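Beta-d-glucoside glucohydrolase (Hypocrea jecorina, PDB 3ZZ1) probably hydrolyses terminal, non-reducing beta-D-glucosyl residues to release beta-D-glucose, as a secreted family 3 glycoside hydrolase acting in cellulose degradation. Local coordinates at residues K158-L162 / T218-L223; D225-P230 / V602-P607; S354-I358 / V393-D397. All blocks are in the same frame, centred on the assembly; numbering follows the deposited sequence.

In the fold
Interactions 1 and 2 lie one after the other on helix 216-226 of the TIM-barrel domain, their centres about 12 Å apart. Interaction 1 ties the helix to barrel strand 154-160, and interaction 2 seats its C-terminal end on the hairpin of 602-607, which comes from far along the chain. Probable helical hydrogen bonds join them directly, Thr-221 O to Gln-226 N at 2.7 Å and Val-222 O to Leu-227 N at 2.8 Å. Interaction 3 belongs to the C-terminal domain, its centre about 41 Å from that of interaction 1 and 47 Å from that of interaction 2. Interaction 1 uses the C-terminal end of strand 154-160, the end of a TIM barrel at which the active site opens.

Interaction 1: residues K158-L162 / T218-L223; sequences KHYIL and TLQTVL
Ile-161 and Thr-218 make the nearest backbone approach, with CA atoms 8.2 Å apart, where strand 158-160 runs almost perpendicular (95°) to helix 218-223 at an axis distance of 12.3 Å. Tyr-160 bridges this separation. With CG anti to the backbone N (chi1 -174°), its ring extends from the strand to the helix, and its hydroxyl donates to Thr-218 O over an OH-to-O distance of 2.6 Å. That carbonyl also accepts the Leu-223 N-H, at 2.9 Å from N to O, within a wider pi-type turn. The two donors come from opposite faces of the carbonyl plane, the hydroxyl lying 41° out of it, so the oxygen is gripped from both sides. The ring itself is sandwiched: Ile-161 CG2 lies over the centre of one face, 4.2 Å above the ring plane, whereas Leu-223 CD2 covers the other face nearer the rim. Leu-219 CD2 closes the edge, 4.1 Å from Tyr-160 CD2, and Val-222 CG1 flanks the hydroxyl 3.5 Å from Tyr-160 OH. A phenylalanine here would probably keep most of this packing but would leave the buried Thr-218 O without its hydroxyl donor and the ring without a polar anchor. Beside the ring, a water bound to Thr-218 OG1 makes a weak bond to Tyr-160 O. Tyr-160 precedes a cis peptide bond to Ile-161, in the turn where the strand ends. The arrangement fastens a barrel strand to an outer helix of the TIM barrel: Tyr-160 also stacks edge-to-face with Phe-189 of helix 178-194, and both Tyr-160 and Leu-223 rest on Val-200 of the adjacent parallel strand 199-202.

Interaction 2: residues D225-P230 / V602-P607; sequences DQLGFP and VVPGGP
Leu-227 O accepts the Gly-605 N-H at an N-to-O distance of 2.7 Å, with an angle of 150° at the hydrogen, and this bond centres the contact. The CA-H of Pro-604 adds weaker contacts to two successive carbonyls, with its CA 3.5 Å from Leu-227 O and 3.4 Å from Gly-228 O. On the returning strand 606-607, Gly-606 CA approaches Gln-226 O at 3.3 Å in a straighter CA-H...O contact. Val-602, with CG1 anti to its N (chi1 171°), sets that methyl against Asp-225 O and 3.7 Å from Gly-228 CA. Pro-604 CG meets Pro-230 CG, the two side chains crossing at about a right angle. Gly-228 has positive phi where the chain leaves the helix, and a side chain there would collide with Val-603 O. A type II turn from Val-603 to Gly-606 positions the partners: Val-603 and Gly-606 bond mutually through N and O, while the Gly-605 N-H is turned outward to Leu-227. Both prolines also touch Trp-9 of helix 8-20, while Leu-227 packs on helix 178-194, so the short hairpin 602-607 is packed against the C-terminal part of helix 216-226.

Interaction 3: residues S354-I358 / V393-D397; sequences SAAII and VAPYD
Tyr-396 presents its backbone N-H to Ala-356 O, a nearly straight bond of 2.9 Å from N to O with 163° at the hydrogen. Ala-356 O, facing the first turn of helix 395-404, probably also gains from the positive end of the helix dipole. The side chain of Tyr-396 starts on the same carbonyl, CB lying 3.3 Å from Ala-356 O and also touching the methyl group of Ala-356. Ile-357 CG2 also closes on Tyr-396 CB at 3.9 Å and reaches the root of the ring, at CG and CD2, 4.1 Å from Tyr-396 CD2, approaching it obliquely. With CG anti to the backbone N (chi1 167°), the rest of the ring then swings away from 354-358 to pack on Val-410 and Leu-412. Pro-395, lacking an N-H, lays CD 3.3 Å from Ala-356 O, so across the two segments Ala-356 O takes one hydrogen bond and is otherwise bordered by carbon. Ala-394, at the N-cap position, turns its methyl into the angle between Ala-356 O and Ile-358, whose CD1 lies 3.8 Å from Ala-394 CB. A water completes the seam: it accepts from Ile-358 N at 3.0 Å and donates to Asp-397 OD2 at 2.7 Å. The contact thus joins the loop leaving strand 348-352 to the helix that crosses over to the neighbouring parallel strand 409-413, while Ala-356 and Pro-395 rest on Phe-434 of strand 430-437 and Pro-395 also touches helix 510-518.

Interaction 1: residues K158-L162 / T218-L223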
ATOM      1  N   LYS A 158      -5.219   4.306  -6.962  1.00 10.94           N
ATOM      2  CA  LYS A 158      -6.282   4.880  -6.134  1.00 10.77           C
ATOM      3  C   LYS A 158      -5.744   5.144  -4.717  1.00 10.59           C
ATOM      4  O   LYS A 158      -4.706   4.603  -4.363  1.00 10.73           O
ATOM      5  CB  LYS A 158      -7.495   3.935  -6.109  1.00 10.84           C
ATOM      6  CG  LYS A 158      -7.263   2.607  -5.376  1.00 10.81           C
ATOM      7  CD  LYS A 158      -8.478   1.693  -5.444  1.00 10.78           C
ATOM      8  CE  LYS A 158      -8.404   0.605  -4.378  1.00 11.02           C
ATOM      9  NZ  LYS A 158      -9.426  -0.459  -4.610  1.00 12.16           N
ATOM     10  N   HIS A 159      -6.388   5.985  -3.906  1.00 10.54           N
ATOM     11  CA  HIS A 159      -7.524   6.823  -4.265  1.00 10.30           C
ATOM     12  C   HIS A 159      -7.040   8.269  -4.345  1.00 10.25           C
ATOM     13  O   HIS A 159      -6.374   8.762  -3.432  1.00  9.99           O
ATOM     14  CB  HIS A 159      -8.623   6.709  -3.204  1.00 10.13           C
ATOM     15  CG  HIS A 159      -9.013   5.298  -2.882  1.00 10.08           C
ATOM     16  ND1 HIS A 159      -8.325   4.527  -1.970  1.00  9.87           N
ATOM     17  CD2 HIS A 159     -10.018   4.521  -3.349  1.00 10.24           C
ATOM     18  CE1 HIS A 159      -8.887   3.333  -1.892  1.00 10.56           C
ATOM     19  NE2 HIS A 159      -9.919   3.306  -2.716  1.00 11.28           N
ATOM     20  N   TYR A 160      -7.390   8.940  -5.437  1.00 10.21           N
ATOM     21  CA  TYR A 160      -6.904  10.288  -5.712  1.00  9.92           C
ATOM     22  C   TYR A 160      -7.994  11.317  -5.390  1.00 10.02           C
ATOM     23  O   TYR A 160      -8.973  11.428  -6.124  1.00 10.22           O
ATOM     24  CB  TYR A 160      -6.469  10.364  -7.180  1.00  9.87           C
ATOM     25  CG  TYR A 160      -5.805  11.655  -7.603  1.00 10.25           C
ATOM     26  CD1 TYR A 160      -4.468  11.916  -7.289  1.00 10.79           C
ATOM     27  CD2 TYR A 160      -6.508  12.609  -8.332  1.00  9.73           C
ATOM     28  CE1 TYR A 160      -3.857  13.107  -7.681  1.00 10.59           C
ATOM     29  CE2 TYR A 160      -5.910  13.791  -8.732  1.00 10.56           C
ATOM     30  CZ  TYR A 160      -4.587  14.036  -8.404  1.00 10.61           C
ATOM     31  OH  TYR A 160      -4.000  15.216  -8.799  1.00 11.38           O
ATOM     32  N   ILE A 161      -7.849  12.081  -4.305  1.00 10.38           N
ATOM     33  CA  ILE A 161      -6.679  12.093  -3.416  1.00 10.14           C
ATOM     34  C   ILE A 161      -7.115  12.590  -2.030  1.00 10.15           C
ATOM     35  O   ILE A 161      -8.196  13.178  -1.893  1.00 10.06           O
ATOM     36  CB  ILE A 161      -5.555  13.003  -3.999  1.00 10.27           C
ATOM     37  CG1 ILE A 161      -4.255  12.883  -3.197  1.00 10.58           C
ATOM     38  CG2 ILE A 161      -6.026  14.462  -4.146  1.00 10.37           C
ATOM     39  CD1 ILE A 161      -3.036  13.266  -3.974  1.00 12.26           C
ATOM     40  N   LEU A 162      -6.284  12.341  -1.014  1.00 10.10           N
ATOM     41  CA  LEU A 162      -6.471  12.874   0.351  1.00 10.01           C
ATOM     42  C   LEU A 162      -7.591  12.198   1.156  1.00 10.09           C
ATOM     43  O   LEU A 162      -8.188  12.809   2.054  1.00 10.10           O
ATOM     44  CB  LEU A 162      -6.655  14.403   0.338  1.00  9.93           C
ATOM     45  CG  LEU A 162      -5.645  15.303  -0.394  1.00  9.59           C
ATOM     46  CD1 LEU A 162      -6.163  16.728  -0.421  1.00  9.40           C
ATOM     47  CD2 LEU A 162      -4.260  15.243   0.234  1.00  8.91           C
ATOM     48  N   THR A 218      -7.055  19.412  -9.225  1.00 12.97           N
ATOM     49  CA  THR A 218      -6.350  18.146  -8.970  1.00 12.74           C
ATOM     50  C   THR A 218      -6.421  17.171 -10.150  1.00 12.81           C
ATOM     51  O   THR A 218      -5.419  16.536 -10.494  1.00 12.90           O
ATOM     52  CB  THR A 218      -6.827  17.449  -7.667  1.00 12.66           C
ATOM     53  OG1 THR A 218      -8.241  17.249  -7.714  1.00 12.21           O
ATOM     54  CG2 THR A 218      -6.479  18.287  -6.444  1.00 12.44           C
ATOM     55  N   LEU A 219      -7.595  17.066 -10.772  1.00 12.76           N
ATOM     56  CA  LEU A 219      -7.794  16.156 -11.907  1.00 13.01           C
ATOM     57  C   LEU A 219      -7.127  16.640 -13.194  1.00 12.79           C
ATOM     58  O   LEU A 219      -6.388  15.894 -13.831  1.00 12.91           O
ATOM     59  CB  LEU A 219      -9.285  15.900 -12.167  1.00 12.93           C
ATOM     60  CG  LEU A 219     -10.130  15.180 -11.107  1.00 13.44           C
ATOM     61  CD1 LEU A 219     -11.573  15.082 -11.586  1.00 13.47           C
ATOM     62  CD2 LEU A 219      -9.586  13.789 -10.769  1.00 13.07           C
ATOM     63  N   GLN A 220      -7.398  17.881 -13.581  1.00 12.67           N
ATOM     64  CA  GLN A 220      -6.903  18.384 -14.858  1.00 12.73           C
ATOM     65  C   GLN A 220      -5.506  18.972 -14.737  1.00 12.68           C
ATOM     66  O   GLN A 220      -4.589  18.526 -15.422  1.00 12.73           O
ATOM     67  CB  GLN A 220      -7.873  19.404 -15.474  1.00 12.70           C
ATOM     68  CG  GLN A 220      -7.510  19.838 -16.893  1.00 12.67           C
ATOM     69  CD  GLN A 220      -7.531  18.683 -17.885  1.00 12.68           C
ATOM     70  OE1 GLN A 220      -8.531  17.979 -18.025  1.00 12.73           O
ATOM     71  NE2 GLN A 220      -6.416  18.481 -18.573  1.00 12.71           N
ATOM     72  N   THR A 221      -5.345  19.965 -13.868  1.00 12.76           N
ATOM     73  CA  THR A 221      -4.077  20.680 -13.770  1.00 12.93           C
ATOM     74  C   THR A 221      -2.977  19.803 -13.177  1.00 12.76           C
ATOM     75  O   THR A 221      -1.928  19.641 -13.793  1.00 12.78           O
ATOM     76  CB  THR A 221      -4.223  22.012 -12.999  1.00 13.15           C
ATOM     77  OG1 THR A 221      -5.185  22.834 -13.664  1.00 13.85           O
ATOM     78  CG2 THR A 221      -2.897  22.759 -12.941  1.00 13.29           C
ATOM     79  N   VAL A 222      -3.220  19.220 -12.005  1.00 12.72           N
ATOM     80  CA  VAL A 222      -2.192  18.409 -11.350  1.00 12.59           C
ATOM     81  C   VAL A 222      -1.958  17.057 -12.037  1.00 12.53           C
ATOM     82  O   VAL A 222      -0.883  16.822 -12.581  1.00 12.82           O
ATOM     83  CB  VAL A 222      -2.464  18.210  -9.838  1.00 12.71           C
ATOM     84  CG1 VAL A 222      -1.321  17.435  -9.187  1.00 12.34           C
ATOM     85  CG2 VAL A 222      -2.645  19.553  -9.146  1.00 12.66           C
ATOM     86  N   LEU A 223      -2.957  16.179 -12.011  1.00 12.44           N
ATOM     87  CA  LEU A 223      -2.786  14.821 -12.527  1.00 12.31           C
ATOM     88  C   LEU A 223      -2.488  14.798 -14.022  1.00 12.15           C
ATOM     89  O   LEU A 223      -1.530  14.171 -14.460  1.00 12.07           O
ATOM     90  CB  LEU A 223      -4.004  13.940 -12.200  1.00 12.02           C
ATOM     91  CG  LEU A 223      -4.038  12.476 -12.672  1.00 11.73           C
ATOM     92  CD1 LEU A 223      -2.835  11.673 -12.189  1.00 11.50           C
ATOM     93  CD2 LEU A 223      -5.330  11.804 -12.218  1.00 10.56           C
TER
HETATM   94  O   HOH W   1      -9.133  14.581  -7.299  1.00 14.28           O

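Interaction 2: residues D225-P230 / V602-P607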
ATOM      1  N   ASP A 225      -2.136  17.571 -16.390  1.00 12.23           N
ATOM      2  CA  ASP A 225      -1.272  18.584 -16.992  1.00 12.41           C
ATOM      3  C   ASP A 225       0.127  18.630 -16.370  1.00 12.57           C
ATOM      4  O   ASP A 225       1.126  18.703 -17.085  1.00 12.87           O
ATOM      5  CB  ASP A 225      -1.937  19.966 -16.950  1.00 12.28           C
ATOM      6  CG  ASP A 225      -3.162  20.060 -17.852  1.00 12.02           C
ATOM      7  OD1 ASP A 225      -3.416  19.120 -18.629  1.00 11.88           O
ATOM      8  OD2 ASP A 225      -3.870  21.083 -17.788  1.00 11.77           O
ATOM      9  N   GLN A 226       0.197  18.582 -15.046  1.00 12.54           N
ATOM     10  CA  GLN A 226       1.480  18.664 -14.358  1.00 12.68           C
ATOM     11  C   GLN A 226       2.192  17.316 -14.283  1.00 12.70           C
ATOM     12  O   GLN A 226       3.402  17.250 -14.492  1.00 12.54           O
ATOM     13  CB  GLN A 226       1.317  19.298 -12.978  1.00 12.80           C
ATOM     14  CG  GLN A 226       1.114  20.807 -13.050  1.00 13.21           C
ATOM     15  CD  GLN A 226       0.746  21.430 -11.722  1.00 14.39           C
ATOM     16  OE1 GLN A 226       0.750  22.654 -11.583  1.00 15.48           O
ATOM     17  NE2 GLN A 226       0.424  20.600 -10.739  1.00 13.96           N
ATOM     18  N   LEU A 227       1.442  16.249 -14.000  1.00 12.55           N
ATOM     19  CA  LEU A 227       2.009  14.894 -13.971  1.00 12.28           C
ATOM     20  C   LEU A 227       1.997  14.214 -15.341  1.00 12.13           C
ATOM     21  O   LEU A 227       2.530  13.113 -15.495  1.00 12.31           O
ATOM     22  CB  LEU A 227       1.302  14.009 -12.931  1.00 12.28           C
ATOM     23  CG  LEU A 227       1.334  14.379 -11.443  1.00 12.53           C
ATOM     24  CD1 LEU A 227       0.770  13.238 -10.614  1.00 11.77           C
ATOM     25  CD2 LEU A 227       2.741  14.712 -10.991  1.00 13.12           C
ATOM     26  N   GLY A 228       1.386  14.867 -16.330  1.00 11.91           N
ATOM     27  CA  GLY A 228       1.347  14.359 -17.702  1.00 11.50           C
ATOM     28  C   GLY A 228       0.696  12.997 -17.871  1.00 11.15           C
ATOM     29  O   GLY A 228       1.132  12.203 -18.694  1.00 11.14           O
ATOM     30  N   PHE A 229      -0.345  12.735 -17.085  1.00 11.06           N
ATOM     31  CA  PHE A 229      -1.082  11.468 -17.118  1.00 11.14           C
ATOM     32  C   PHE A 229      -1.903  11.340 -18.407  1.00 11.16           C
ATOM     33  O   PHE A 229      -2.790  12.159 -18.658  1.00 11.31           O
ATOM     34  CB  PHE A 229      -1.990  11.367 -15.881  1.00 10.91           C
ATOM     35  CG  PHE A 229      -2.805  10.104 -15.804  1.00 11.07           C
ATOM     36  CD1 PHE A 229      -2.196   8.849 -15.863  1.00 10.78           C
ATOM     37  CD2 PHE A 229      -4.186  10.171 -15.628  1.00 10.29           C
ATOM     38  CE1 PHE A 229      -2.955   7.690 -15.773  1.00 10.38           C
ATOM     39  CE2 PHE A 229      -4.947   9.018 -15.535  1.00  9.77           C
ATOM     40  CZ  PHE A 229      -4.331   7.776 -15.607  1.00 10.56           C
ATOM     41  N   PRO A 230      -1.595  10.325 -19.233  1.00 11.17           N
ATOM     42  CA  PRO A 230      -2.324  10.149 -20.490  1.00 11.38           C
ATOM     43  C   PRO A 230      -3.514   9.193 -20.387  1.00 11.47           C
ATOM     44  O   PRO A 230      -4.274   9.065 -21.348  1.00 11.61           O
ATOM     45  CB  PRO A 230      -1.256   9.568 -21.435  1.00 11.44           C
ATOM     46  CG  PRO A 230       0.039   9.478 -20.597  1.00 11.41           C
ATOM     47  CD  PRO A 230      -0.420   9.445 -19.181  1.00 10.90           C
ATOM     48  N   VAL A 602       6.990  18.234 -20.105  1.00 14.87           N
ATOM     49  CA  VAL A 602       6.131  17.363 -19.302  1.00 14.54           C
ATOM     50  C   VAL A 602       5.823  16.062 -20.050  1.00 14.41           C
ATOM     51  O   VAL A 602       5.277  16.076 -21.154  1.00 14.38           O
ATOM     52  CB  VAL A 602       4.817  18.070 -18.854  1.00 14.66           C
ATOM     53  CG1 VAL A 602       3.841  17.072 -18.219  1.00 14.43           C
ATOM     54  CG2 VAL A 602       5.113  19.190 -17.876  1.00 14.16           C
ATOM     55  N   VAL A 603       6.225  14.952 -19.439  1.00 13.85           N
ATOM     56  CA  VAL A 603       5.889  13.608 -19.892  1.00 13.36           C
ATOM     57  C   VAL A 603       5.172  12.916 -18.713  1.00 12.96           C
ATOM     58  O   VAL A 603       4.942  13.557 -17.684  1.00 12.48           O
ATOM     59  CB  VAL A 603       7.148  12.816 -20.341  1.00 13.42           C
ATOM     60  CG1 VAL A 603       7.834  13.497 -21.533  1.00 13.71           C
ATOM     61  CG2 VAL A 603       8.125  12.631 -19.183  1.00 13.70           C
ATOM     62  N   PRO A 604       4.786  11.633 -18.860  1.00 12.78           N
ATOM     63  CA  PRO A 604       4.190  10.972 -17.699  1.00 12.84           C
ATOM     64  C   PRO A 604       5.144  10.964 -16.506  1.00 12.91           C
ATOM     65  O   PRO A 604       6.280  10.502 -16.619  1.00 12.97           O
ATOM     66  CB  PRO A 604       3.920   9.554 -18.208  1.00 12.76           C
ATOM     67  CG  PRO A 604       3.668   9.742 -19.657  1.00 12.66           C
ATOM     68  CD  PRO A 604       4.643  10.812 -20.078  1.00 12.80           C
ATOM     69  N   GLY A 605       4.676  11.504 -15.384  1.00 12.96           N
ATOM     70  CA  GLY A 605       5.486  11.656 -14.182  1.00 12.97           C
ATOM     71  C   GLY A 605       5.813  13.112 -13.896  1.00 13.09           C
ATOM     72  O   GLY A 605       6.119  13.478 -12.761  1.00 13.09           O
ATOM     73  N   GLY A 606       5.737  13.942 -14.931  1.00 12.84           N
ATOM     74  CA  GLY A 606       6.092  15.350 -14.827  1.00 12.74           C
ATOM     75  C   GLY A 606       7.202  15.680 -15.807  1.00 12.56           C
ATOM     76  O   GLY A 606       7.515  14.865 -16.678  1.00 12.61           O
ATOM     77  N   PRO A 607       7.796  16.883 -15.689  1.00 12.42           N
ATOM     78  CA  PRO A 607       8.969  17.224 -16.489  1.00 12.38           C
ATOM     79  C   PRO A 607       9.935  16.048 -16.607  1.00 12.25           C
ATOM     80  O   PRO A 607      10.246  15.387 -15.612  1.00 12.28           O
ATOM     81  CB  PRO A 607       9.585  18.383 -15.707  1.00 12.24           C
ATOM     82  CG  PRO A 607       8.380  19.108 -15.179  1.00 12.57           C
ATOM     83  CD  PRO A 607       7.310  18.049 -14.927  1.00 12.30           C
TER

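Interaction 3: residues S354-I358 / V393-D397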
ATOM      1  N   SER A 354      -7.136 -16.638  20.516  1.00 14.38           N
ATOM      2  CA  SER A 354      -8.066 -17.019  19.457  1.00 14.58           C
ATOM      3  C   SER A 354      -7.461 -16.796  18.072  1.00 14.52           C
ATOM      4  O   SER A 354      -7.810 -17.499  17.128  1.00 14.82           O
ATOM      5  CB  SER A 354      -9.369 -16.241  19.582  1.00 14.44           C
ATOM      6  OG  SER A 354      -9.139 -14.858  19.393  1.00 15.36           O
ATOM      7  N   ALA A 355      -6.552 -15.824  17.969  1.00 14.37           N
ATOM      8  CA  ALA A 355      -5.871 -15.491  16.708  1.00 14.55           C
ATOM      9  C   ALA A 355      -4.831 -16.533  16.269  1.00 14.62           C
ATOM     10  O   ALA A 355      -4.237 -16.412  15.197  1.00 14.53           O
ATOM     11  CB  ALA A 355      -5.230 -14.115  16.803  1.00 14.39           C
ATOM     12  N   ALA A 356      -4.615 -17.548  17.101  1.00 14.67           N
ATOM     13  CA  ALA A 356      -3.730 -18.658  16.753  1.00 14.70           C
ATOM     14  C   ALA A 356      -4.386 -19.665  15.802  1.00 14.69           C
ATOM     15  O   ALA A 356      -3.695 -20.310  15.010  1.00 14.75           O
ATOM     16  CB  ALA A 356      -3.241 -19.357  18.017  1.00 14.78           C
ATOM     17  N   ILE A 357      -5.713 -19.786  15.866  1.00 14.66           N
ATOM     18  CA  ILE A 357      -6.437 -20.818  15.101  1.00 14.55           C
ATOM     19  C   ILE A 357      -7.342 -20.301  13.972  1.00 14.68           C
ATOM     20  O   ILE A 357      -7.602 -19.105  13.863  1.00 14.76           O
ATOM     21  CB  ILE A 357      -7.277 -21.736  16.030  1.00 14.55           C
ATOM     22  CG1 ILE A 357      -8.366 -20.925  16.752  1.00 14.13           C
ATOM     23  CG2 ILE A 357      -6.368 -22.485  17.005  1.00 13.95           C
ATOM     24  CD1 ILE A 357      -9.548 -21.762  17.225  1.00 14.91           C
ATOM     25  N   ILE A 358      -7.820 -21.229  13.145  1.00 14.95           N
ATOM     26  CA  ILE A 358      -8.792 -20.936  12.091  1.00 14.88           C
ATOM     27  C   ILE A 358     -10.107 -20.441  12.706  1.00 15.14           C
ATOM     28  O   ILE A 358     -10.652 -21.074  13.613  1.00 15.17           O
ATOM     29  CB  ILE A 358      -9.066 -22.189  11.206  1.00 14.93           C
ATOM     30  CG1 ILE A 358      -7.813 -22.614  10.419  1.00 14.53           C
ATOM     31  CG2 ILE A 358     -10.259 -21.964  10.271  1.00 14.48           C
ATOM     32  CD1 ILE A 358      -7.361 -21.634   9.344  1.00 12.84           C
ATOM     33  N   VAL A 393      -3.403 -21.119   6.265  1.00 14.22           N
ATOM     34  CA  VAL A 393      -2.518 -21.826   7.191  1.00 14.31           C
ATOM     35  C   VAL A 393      -2.450 -21.078   8.524  1.00 14.45           C
ATOM     36  O   VAL A 393      -1.750 -20.069   8.644  1.00 14.61           O
ATOM     37  CB  VAL A 393      -1.090 -22.008   6.609  1.00 14.24           C
ATOM     38  CG1 VAL A 393      -0.251 -22.906   7.515  1.00 14.53           C
ATOM     39  CG2 VAL A 393      -1.146 -22.589   5.200  1.00 14.18           C
ATOM     40  N   ALA A 394      -3.181 -21.581   9.521  1.00 14.44           N
ATOM     41  CA  ALA A 394      -3.206 -20.985  10.855  1.00 14.35           C
ATOM     42  C   ALA A 394      -1.863 -21.149  11.579  1.00 14.43           C
ATOM     43  O   ALA A 394      -1.191 -22.171  11.414  1.00 14.41           O
ATOM     44  CB  ALA A 394      -4.335 -21.584  11.682  1.00 14.55           C
ATOM     45  N   PRO A 395      -1.462 -20.129  12.367  1.00 14.24           N
ATOM     46  CA  PRO A 395      -0.243 -20.219  13.164  1.00 14.25           C
ATOM     47  C   PRO A 395      -0.172 -21.499  14.004  1.00 14.42           C
ATOM     48  O   PRO A 395       0.869 -22.166  14.003  1.00 13.98           O
ATOM     49  CB  PRO A 395      -0.326 -18.988  14.062  1.00 14.21           C
ATOM     50  CG  PRO A 395      -1.091 -18.002  13.261  1.00 14.26           C
ATOM     51  CD  PRO A 395      -2.096 -18.802  12.488  1.00 14.19           C
ATOM     52  N   TYR A 396      -1.267 -21.846  14.689  1.00 14.60           N
ATOM     53  CA  TYR A 396      -1.280 -23.034  15.554  1.00 15.03           C
ATOM     54  C   TYR A 396      -0.963 -24.333  14.818  1.00 15.21           C
ATOM     55  O   TYR A 396      -0.123 -25.112  15.263  1.00 15.35           O
ATOM     56  CB  TYR A 396      -2.604 -23.195  16.316  1.00 14.88           C
ATOM     57  CG  TYR A 396      -2.729 -24.575  16.940  1.00 15.05           C
ATOM     58  CD1 TYR A 396      -1.916 -24.954  18.014  1.00 14.29           C
ATOM     59  CD2 TYR A 396      -3.626 -25.514  16.426  1.00 14.35           C
ATOM     60  CE1 TYR A 396      -2.011 -26.230  18.574  1.00 15.26           C
ATOM     61  CE2 TYR A 396      -3.727 -26.789  16.979  1.00 14.98           C
ATOM     62  CZ  TYR A 396      -2.921 -27.140  18.050  1.00 15.32           C
ATOM     63  OH  TYR A 396      -3.031 -28.402  18.596  1.00 16.19           O
ATOM     64  N   ASP A 397      -1.661 -24.565  13.710  1.00 15.79           N
ATOM     65  CA  ASP A 397      -1.514 -25.797  12.939  1.00 16.03           C
ATOM     66  C   ASP A 397      -0.079 -25.939  12.428  1.00 16.14           C
ATOM     67  O   ASP A 397       0.501 -27.027  12.481  1.00 16.27           O
ATOM     68  CB  ASP A 397      -2.533 -25.839  11.792  1.00 15.96           C
ATOM     69  CG  ASP A 397      -3.982 -25.948  12.290  1.00 16.68           C
ATOM     70  OD1 ASP A 397      -4.242 -26.758  13.204  1.00 15.85           O
ATOM     71  OD2 ASP A 397      -4.866 -25.232  11.762  1.00 16.84           O
TER
HETATM   72  O   HOH W   2      -6.609 -23.967  13.308  1.00 15.03           O